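Local coordinates for protein F2 like fibronectin-binding protein (Streptococcus pneumoniae, PDB 5A0N), which probably acts as a surface adhesin that binds host molecules covalently through an internal thioester in its N-terminal domain, at residues Y19-Q24 / N37-I42; W106-R111 / D182-T187; Y114-D119 / Y138-I143. All coordinates share one frame; numbering follows the deposited sequence. Where two conformers were deposited one is given.

Overall arrangement
The three contacts follow one another across the domain. Contact 1 joins two β segments, contact 3 pairs two helices, and contact 2 ties one of these helices to a loop. Contacts 1 and 2 are on opposite sides of the chain's centre, their own centres about 24 Å apart. Contact 3 links them, with its centre about 16 Å from that of contact 1 and about 12 Å from that of contact 2. N38 of contact 1 packs on H140 and Y116 of contact 3. F186 of contact 2 packs on M115 and Y114 of contact 3. Contacts 2 and 3 share helix 105-118. A bound MES molecule, probably from the crystallisation liquor, sits near Q24.

Contact 1. Residues Y19-Q24 / N37-I42; sequences YYSLGQ and NNLTVI
Y20 and I42 form an antiparallel hydrogen-bonded pair. The N of Y20 donates to the O of I42 at 2.9 Å, and the N of I42 donates back to the O of Y20. S21 and V41 follow as a non-hydrogen-bonded pair, with CA atoms 4.4 Å apart. Backbone bonds continue beyond this pair. The N of L22 donates to the O of T40, the N of L39 to the O of G23, and the N of N37 to the O of Q24 at 2.8 Å. At phi 92° and psi -180° a CB on G23 would jam against the preceding carbonyl O, which explains the glycine.

S21 OG is anti to its own backbone N (chi1 178°). It donates to the O of T40 at 3.1 Å, from above that carbonyl plane. It also accepts from the N of G23, which makes an ST turn. Two donors, S21 OG and L22 N, therefore grip the O of T40. N37 ND2 donates to the O of L22 at 3.0 Å and also bonds to the O of E26. N37 OD1 bonds to T35.

L22 lies beside T40, pointing the same way. Its CD2 meets CD1 of I42 at 4.1 Å, and these two side chains cross at about a right angle. CG1 of I42 rests on CB of Y20. Elsewhere V41 CG1 packs on Y19 CB at 3.6 Å. L39 CD2 comes within 3.5 Å of the C of G23. L211 of strand 211-216 touches both S21 and V41.

Strand 19-21 is an outer strand of the antiparallel sheet 19-21, 41-43, 49-51. Strands 25-26 and 35-36 carry the same pairing onward, so the whole reads as one long, irregular β-hairpin.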
# COMPACT_ATOMS: atom_id res chain seq x y z
N TYR A 19 10.94 -12.01 0.10
CA TYR A 19 10.27 -11.23 1.13
C TYR A 19 8.85 -11.74 1.33
O TYR A 19 8.22 -12.24 0.37
CB TYR A 19 10.23 -9.74 0.73
CG TYR A 19 11.62 -9.14 0.56
CD1 TYR A 19 12.32 -9.28 -0.63
CD2 TYR A 19 12.27 -8.49 1.61
CE1 TYR A 19 13.60 -8.82 -0.78
CE2 TYR A 19 13.55 -7.98 1.47
CZ TYR A 19 14.23 -8.17 0.28
OH TYR A 19 15.51 -7.70 0.22
N TYR A 20 8.34 -11.56 2.54
CA TYR A 20 6.98 -11.91 2.92
C TYR A 20 6.27 -10.63 3.34
O TYR A 20 6.91 -9.61 3.60
CB TYR A 20 6.94 -12.89 4.10
CG TYR A 20 7.78 -14.14 3.97
CD1 TYR A 20 8.01 -14.78 2.75
CD2 TYR A 20 8.35 -14.69 5.09
CE1 TYR A 20 8.72 -15.96 2.67
CE2 TYR A 20 9.07 -15.85 5.04
CZ TYR A 20 9.27 -16.50 3.83
OH TYR A 20 9.99 -17.66 3.77
N SER A 21 4.94 -10.68 3.43
CA SER A 21 4.19 -9.56 3.99
C SER A 21 3.25 -10.02 5.10
O SER A 21 2.65 -11.11 5.06
CB SER A 21 3.39 -8.83 2.92
OG SER A 21 2.62 -7.78 3.45
N LEU A 22 3.09 -9.14 6.09
CA LEU A 22 2.17 -9.36 7.19
C LEU A 22 0.72 -9.17 6.78
O LEU A 22 -0.20 -9.54 7.54
CB LEU A 22 2.51 -8.44 8.36
CG LEU A 22 3.94 -8.54 8.89
CD1 LEU A 22 4.13 -7.68 10.12
CD2 LEU A 22 4.37 -10.00 9.18
N GLY A 23 0.47 -8.62 5.59
CA GLY A 23 -0.87 -8.50 5.09
C GLY A 23 -1.56 -7.22 5.42
O GLY A 23 -0.99 -6.34 6.08
N GLN A 24 -2.80 -7.11 4.96
CA GLN A 24 -3.64 -5.95 5.23
C GLN A 24 -4.37 -6.23 6.55
O GLN A 24 -3.81 -5.94 7.62
CB GLN A 24 -4.54 -5.62 4.05
CG GLN A 24 -5.23 -4.28 4.27
CD GLN A 24 -6.26 -3.89 3.25
OE1 GLN A 24 -6.74 -4.72 2.48
NE2 GLN A 24 -6.59 -2.59 3.23
N ASN A 37 -2.25 -4.60 9.45
CA ASN A 37 -0.80 -4.76 9.49
C ASN A 37 -0.02 -3.94 8.47
O ASN A 37 1.17 -4.11 8.33
CB ASN A 37 -0.39 -6.23 9.39
CG ASN A 37 -1.17 -7.09 10.36
OD1 ASN A 37 -1.40 -6.68 11.51
ND2 ASN A 37 -1.58 -8.25 9.92
N ASN A 38 -0.71 -3.04 7.74
CA ASN A 38 -0.09 -2.06 6.85
C ASN A 38 0.70 -2.67 5.71
O ASN A 38 1.52 -1.99 5.10
CB ASN A 38 0.76 -1.09 7.63
CG ASN A 38 -0.05 -0.10 8.44
OD1 ASN A 38 -1.27 -0.04 8.40
ND2 ASN A 38 0.65 0.74 9.17
N LEU A 39 0.48 -3.95 5.43
CA LEU A 39 1.25 -4.67 4.42
C LEU A 39 2.74 -4.57 4.65
O LEU A 39 3.53 -4.62 3.72
CB LEU A 39 0.82 -4.31 2.99
CG LEU A 39 -0.56 -4.84 2.60
CD1 LEU A 39 -1.22 -3.97 1.51
CD2 LEU A 39 -0.50 -6.32 2.18
N THR A 40 3.13 -4.49 5.92
CA THR A 40 4.56 -4.52 6.25
C THR A 40 5.24 -5.66 5.53
O THR A 40 4.73 -6.79 5.51
CB THR A 40 4.74 -4.69 7.77
OG1 THR A 40 4.12 -3.58 8.43
CG2 THR A 40 6.18 -4.81 8.19
N VAL A 41 6.43 -5.40 4.99
CA VAL A 41 7.20 -6.40 4.26
C VAL A 41 8.42 -6.74 5.11
O VAL A 41 9.07 -5.85 5.68
CB VAL A 41 7.60 -5.89 2.86
CG1 VAL A 41 8.30 -7.00 2.11
CG2 VAL A 41 6.36 -5.40 2.10
N ILE A 42 8.69 -8.05 5.19
CA ILE A 42 9.77 -8.60 6.01
C ILE A 42 10.68 -9.50 5.16
O ILE A 42 10.25 -10.10 4.19
CB ILE A 42 9.21 -9.35 7.24
CG1 ILE A 42 8.37 -10.57 6.82
CG2 ILE A 42 8.43 -8.42 8.16
CD1 ILE A 42 8.05 -11.50 7.99

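Contact 2. Residues W106-R111 / D182-T187; sequences WDTFSR and DLYNFT
R111 reaches L183 and F186 through a long side chain. The chain runs extended as far as NE (chi2 176°, chi3 172°), and the turn at chi4 (-73°) then sets CZ. The F186 ring lies with one face over R111 NH1, which is 3.5 Å from the ring plane, above its centre. CZ of R111 is 4.8 Å from the centroid of the F186 ring, a cation-pi contact.

The guanidinium also binds backbone oxygens. R111 NH1 donates to the O of L183 at 2.9 Å, in the carbonyl plane and on a lone pair. It also donates to the O of F186, at 2.9 Å. R111 NH2 meets the same F186 O at 3.1 Å, so two nitrogens grip this one atom end-on. Within the helix R111 NE forms a salt bridge with D107 OD1 at 2.9 Å, on the syn side but tilted out of the carboxylate plane. This bond would help limit the rotation of the guanidinium.

Looser contacts surround these bonds. CB of R111 packs on CD1 of L183 at 3.8 Å. The CA of Y184 lies over one face of the R111 guanidinium. L183 also touches L112, M115 and Y150.

A type I β turn, D182 to N185, starts on the last residue of helix 170-182. The arrangement is a helix-borne arginine binding the carbonyls of that turn and the residue after it, which ties helix 105-118 to the loop leading to strand 193-200.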
# COMPACT_ATOMS: atom_id res chain seq x y z
N TRP A 106 1.20 5.94 -12.38
CA TRP A 106 2.36 6.31 -11.57
C TRP A 106 2.08 7.56 -10.76
O TRP A 106 2.44 7.64 -9.58
CB TRP A 106 3.56 6.56 -12.47
CG TRP A 106 4.75 7.20 -11.81
CD1 TRP A 106 5.24 8.44 -12.09
CD2 TRP A 106 5.61 6.65 -10.79
NE1 TRP A 106 6.35 8.69 -11.34
CE2 TRP A 106 6.61 7.60 -10.55
CE3 TRP A 106 5.63 5.44 -10.07
CZ2 TRP A 106 7.63 7.39 -9.65
CZ3 TRP A 106 6.64 5.24 -9.19
CH2 TRP A 106 7.64 6.19 -9.01
N ASP A 107 1.42 8.54 -11.37
CA ASP A 107 1.15 9.80 -10.68
C ASP A 107 0.29 9.56 -9.43
O ASP A 107 0.63 10.01 -8.34
CB ASP A 107 0.46 10.80 -11.63
CG ASP A 107 0.40 12.20 -11.05
OD1 ASP A 107 1.35 12.63 -10.37
OD2 ASP A 107 -0.60 12.91 -11.27
N THR A 108 -0.79 8.79 -9.59
CA THR A 108 -1.65 8.59 -8.43
C THR A 108 -1.01 7.71 -7.36
O THR A 108 -1.11 8.04 -6.19
CB THR A 108 -3.06 8.07 -8.80
OG1 THR A 108 -2.96 6.78 -9.41
CG2 THR A 108 -3.76 9.06 -9.73
N PHE A 109 -0.34 6.63 -7.76
CA PHE A 109 0.31 5.78 -6.76
C PHE A 109 1.41 6.53 -6.05
O PHE A 109 1.54 6.49 -4.83
CB PHE A 109 0.89 4.49 -7.38
CG PHE A 109 1.87 3.85 -6.45
CD1 PHE A 109 1.40 3.17 -5.33
CD2 PHE A 109 3.21 4.02 -6.60
CE1 PHE A 109 2.27 2.72 -4.36
CE2 PHE A 109 4.09 3.53 -5.66
CZ PHE A 109 3.61 2.87 -4.54
N SER A 110 2.26 7.23 -6.80
CA SER A 110 3.39 7.89 -6.17
C SER A 110 2.93 9.02 -5.27
O SER A 110 3.51 9.25 -4.20
CB SER A 110 4.41 8.36 -7.22
OG SER A 110 3.88 9.35 -8.08
N ARG A 111 1.87 9.74 -5.66
CA ARG A 111 1.29 10.77 -4.80
C ARG A 111 0.65 10.20 -3.53
O ARG A 111 0.88 10.69 -2.43
CB ARG A 111 0.26 11.58 -5.57
CG ARG A 111 0.90 12.55 -6.55
CD ARG A 111 -0.13 13.29 -7.41
NE ARG A 111 0.52 14.35 -8.18
CZ ARG A 111 0.95 15.47 -7.64
NH1 ARG A 111 0.59 15.85 -6.42
NH2 ARG A 111 1.70 16.27 -8.36
N ASP A 182 -6.87 17.14 -2.08
CA ASP A 182 -5.46 17.54 -2.00
C ASP A 182 -4.52 16.80 -2.93
O ASP A 182 -3.36 17.18 -3.06
CB ASP A 182 -4.93 17.34 -0.58
CG ASP A 182 -5.58 18.23 0.46
OD1 ASP A 182 -6.42 19.09 0.08
OD2 ASP A 182 -5.26 18.05 1.66
N LEU A 183 -5.02 15.76 -3.59
CA LEU A 183 -4.17 14.83 -4.34
C LEU A 183 -3.14 15.48 -5.28
O LEU A 183 -2.00 15.04 -5.34
CB LEU A 183 -5.06 13.90 -5.20
CG LEU A 183 -4.38 12.83 -6.05
CD1 LEU A 183 -3.48 11.94 -5.22
CD2 LEU A 183 -5.39 11.99 -6.78
N TYR A 184 -3.58 16.50 -6.00
CA TYR A 184 -2.76 17.12 -7.03
C TYR A 184 -2.15 18.44 -6.54
O TYR A 184 -1.42 19.09 -7.28
CB TYR A 184 -3.62 17.33 -8.27
CG TYR A 184 -4.21 16.04 -8.81
CD1 TYR A 184 -3.38 15.03 -9.29
CD2 TYR A 184 -5.59 15.81 -8.83
CE1 TYR A 184 -3.89 13.85 -9.80
CE2 TYR A 184 -6.11 14.61 -9.32
CZ TYR A 184 -5.25 13.63 -9.81
OH TYR A 184 -5.73 12.44 -10.33
N ASN A 185 -2.37 18.81 -5.28
CA ASN A 185 -2.00 20.15 -4.79
C ASN A 185 -0.67 20.14 -3.99
O ASN A 185 -0.58 20.70 -2.89
CB ASN A 185 -3.17 20.76 -3.98
CG ASN A 185 -4.34 21.18 -4.87
OD1 ASN A 185 -4.15 21.49 -6.03
ND2 ASN A 185 -5.55 21.23 -4.30
N PHE A 186 0.36 19.50 -4.55
CA PHE A 186 1.71 19.49 -4.02
C PHE A 186 2.63 18.89 -5.09
O PHE A 186 2.18 18.18 -5.99
CB PHE A 186 1.83 18.73 -2.68
CG PHE A 186 1.40 17.30 -2.77
CD1 PHE A 186 2.32 16.30 -3.10
CD2 PHE A 186 0.08 16.94 -2.52
CE1 PHE A 186 1.89 14.97 -3.19
CE2 PHE A 186 -0.32 15.62 -2.60
CZ PHE A 186 0.57 14.65 -2.95
N THR A 187 3.93 19.13 -4.93
CA THR A 187 4.92 18.53 -5.80
C THR A 187 5.54 17.35 -5.07
O THR A 187 5.88 17.44 -3.89
CB THR A 187 5.99 19.56 -6.16
OG1 THR A 187 5.37 20.58 -6.94
CG2 THR A 187 7.13 18.94 -6.96

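Contact 3. Residues Y114-D119 / Y138-I143; sequences YMYLKD and YFHQVI
The ring of Y116 presents one face to the edge of H140 in a T-shaped pair. The centroids are 5.5 Å apart and the planes meet at 83°. The pair lies between two antiparallel helices, 105-118 and 132-152, within the helical insertion of the adhesin domain. The axes of the two short helical segments approach to 10.2 Å and run at 165° to each other. CG of Y116 is anti to its backbone N (chi1 -173°), which sends it toward helix 132-152, and CE1 of the ring lies 3.5 Å from the N of H140. Y116 and F139 slide past each other in opposite directions, touching at CD1 and CD2.

Y116 OH hydrogen-bonds to the backbone O of R136, one turn before H140 in helix 132-152, so the helices have a polar link as well. H140 has partners outside the pair. Its ND1 bonds to Y36 OH and its NE2 to the O of A54, while the ring of F55 stacks on it. H140 thus ties helix 132-152 to strand 35-36 and to the start of strand 55-56.

M115 CB meets I143 CD1 at 4.2 Å. CG1 of I143 lies over the centre of one face of the F139 ring, and I179 of helix 170-182 also touches F139. At the ring edge, in plane, the O of M115 sits 3.6 Å from F139 CE2.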
# COMPACT_ATOMS: atom_id res chain seq x y z
N TYR A 114 3.14 8.75 -1.12
CA TYR A 114 3.85 9.86 -0.47
C TYR A 114 2.98 10.57 0.56
O TYR A 114 3.49 11.04 1.58
CB TYR A 114 4.33 10.84 -1.54
CG TYR A 114 5.04 12.07 -1.05
CD1 TYR A 114 6.30 12.02 -0.50
CD2 TYR A 114 4.43 13.31 -1.13
CE1 TYR A 114 6.95 13.18 -0.08
CE2 TYR A 114 5.05 14.44 -0.72
CZ TYR A 114 6.32 14.40 -0.22
OH TYR A 114 6.90 15.58 0.17
N MET A 115 1.69 10.64 0.32
CA MET A 115 0.84 11.25 1.31
C MET A 115 0.81 10.44 2.62
O MET A 115 0.73 11.02 3.69
CB MET A 115 -0.55 11.49 0.73
CG MET A 115 -0.55 12.50 -0.41
SD MET A 115 -2.04 12.46 -1.45
CE MET A 115 -3.17 13.49 -0.50
N TYR A 116 0.96 9.11 2.55
CA TYR A 116 1.10 8.31 3.73
C TYR A 116 2.47 8.53 4.38
O TYR A 116 2.58 8.68 5.61
CB TYR A 116 0.89 6.80 3.43
CG TYR A 116 0.89 5.99 4.69
CD1 TYR A 116 -0.21 5.99 5.50
CD2 TYR A 116 2.01 5.31 5.09
CE1 TYR A 116 -0.21 5.34 6.73
CE2 TYR A 116 2.05 4.67 6.32
CZ TYR A 116 0.93 4.68 7.13
OH TYR A 116 1.00 4.01 8.37
N LEU A 117 3.54 8.53 3.58
CA LEU A 117 4.89 8.71 4.11
C LEU A 117 5.10 10.05 4.78
O LEU A 117 5.72 10.12 5.84
CB LEU A 117 5.92 8.56 2.98
CG LEU A 117 7.39 8.70 3.36
CD1 LEU A 117 7.90 7.47 4.13
CD2 LEU A 117 8.26 8.93 2.14
N LYS A 118 4.63 11.12 4.13
CA LYS A 118 5.01 12.49 4.50
C LYS A 118 3.81 13.37 4.88
O LYS A 118 3.97 14.34 5.62
CB LYS A 118 5.84 13.13 3.36
CG LYS A 118 6.35 14.56 3.62
CD LYS A 118 7.21 14.70 4.87
N ASP A 119 2.66 13.11 4.31
CA ASP A 119 1.44 13.89 4.58
C ASP A 119 1.68 15.39 4.37
O ASP A 119 1.54 16.21 5.29
CB ASP A 119 0.93 13.58 5.99
CG ASP A 119 -0.48 14.08 6.26
OD1 ASP A 119 -1.18 14.48 5.32
OD2 ASP A 119 -0.87 14.06 7.44
N TYR A 138 -5.44 3.45 10.29
CA TYR A 138 -6.70 3.89 9.67
C TYR A 138 -6.44 4.79 8.43
O TYR A 138 -7.18 4.74 7.46
CB TYR A 138 -7.63 4.59 10.68
CG TYR A 138 -8.36 3.62 11.60
CD1 TYR A 138 -7.70 2.95 12.62
CD2 TYR A 138 -9.70 3.35 11.44
CE1 TYR A 138 -8.37 2.09 13.44
CE2 TYR A 138 -10.35 2.47 12.28
CZ TYR A 138 -9.68 1.85 13.27
OH TYR A 138 -10.35 0.98 14.10
N PHE A 139 -5.36 5.57 8.46
CA PHE A 139 -4.99 6.37 7.27
C PHE A 139 -4.41 5.47 6.18
O PHE A 139 -4.64 5.71 5.00
CB PHE A 139 -4.02 7.49 7.64
CG PHE A 139 -3.78 8.51 6.54
CD1 PHE A 139 -4.84 9.11 5.86
CD2 PHE A 139 -2.49 8.94 6.24
CE1 PHE A 139 -4.61 10.08 4.91
CE2 PHE A 139 -2.28 9.92 5.29
CZ PHE A 139 -3.33 10.48 4.64
N HIS A 140 -3.63 4.45 6.57
CA HIS A 140 -3.15 3.48 5.57
C HIS A 140 -4.35 2.93 4.79
O HIS A 140 -4.32 2.85 3.56
CB HIS A 140 -2.38 2.34 6.24
CG HIS A 140 -1.80 1.39 5.25
ND1 HIS A 140 -2.53 0.40 4.65
CD2 HIS A 140 -0.54 1.29 4.76
CE1 HIS A 140 -1.75 -0.27 3.82
NE2 HIS A 140 -0.54 0.25 3.86
N GLN A 141 -5.40 2.55 5.51
CA GLN A 141 -6.52 1.89 4.87
C GLN A 141 -7.22 2.82 3.86
O GLN A 141 -7.57 2.37 2.77
CB GLN A 141 -7.51 1.39 5.92
CG GLN A 141 -8.65 0.59 5.34
CD GLN A 141 -9.57 0.03 6.38
OE1 GLN A 141 -9.87 0.69 7.37
NE2 GLN A 141 -9.96 -1.24 6.20
N VAL A 142 -7.45 4.10 4.20
CA VAL A 142 -8.10 4.98 3.20
C VAL A 142 -7.19 5.28 2.02
O VAL A 142 -7.66 5.34 0.88
CB VAL A 142 -8.71 6.27 3.77
CG1 VAL A 142 -9.93 5.93 4.59
CG2 VAL A 142 -7.70 7.10 4.56
N ILE A 143 -5.91 5.46 2.27
CA ILE A 143 -4.96 5.61 1.16
C ILE A 143 -5.01 4.37 0.26
O ILE A 143 -5.02 4.49 -0.98
CB ILE A 143 -3.53 5.89 1.68
CG1 ILE A 143 -3.45 7.27 2.32
CG2 ILE A 143 -2.52 5.70 0.57
CD1 ILE A 143 -3.42 8.44 1.34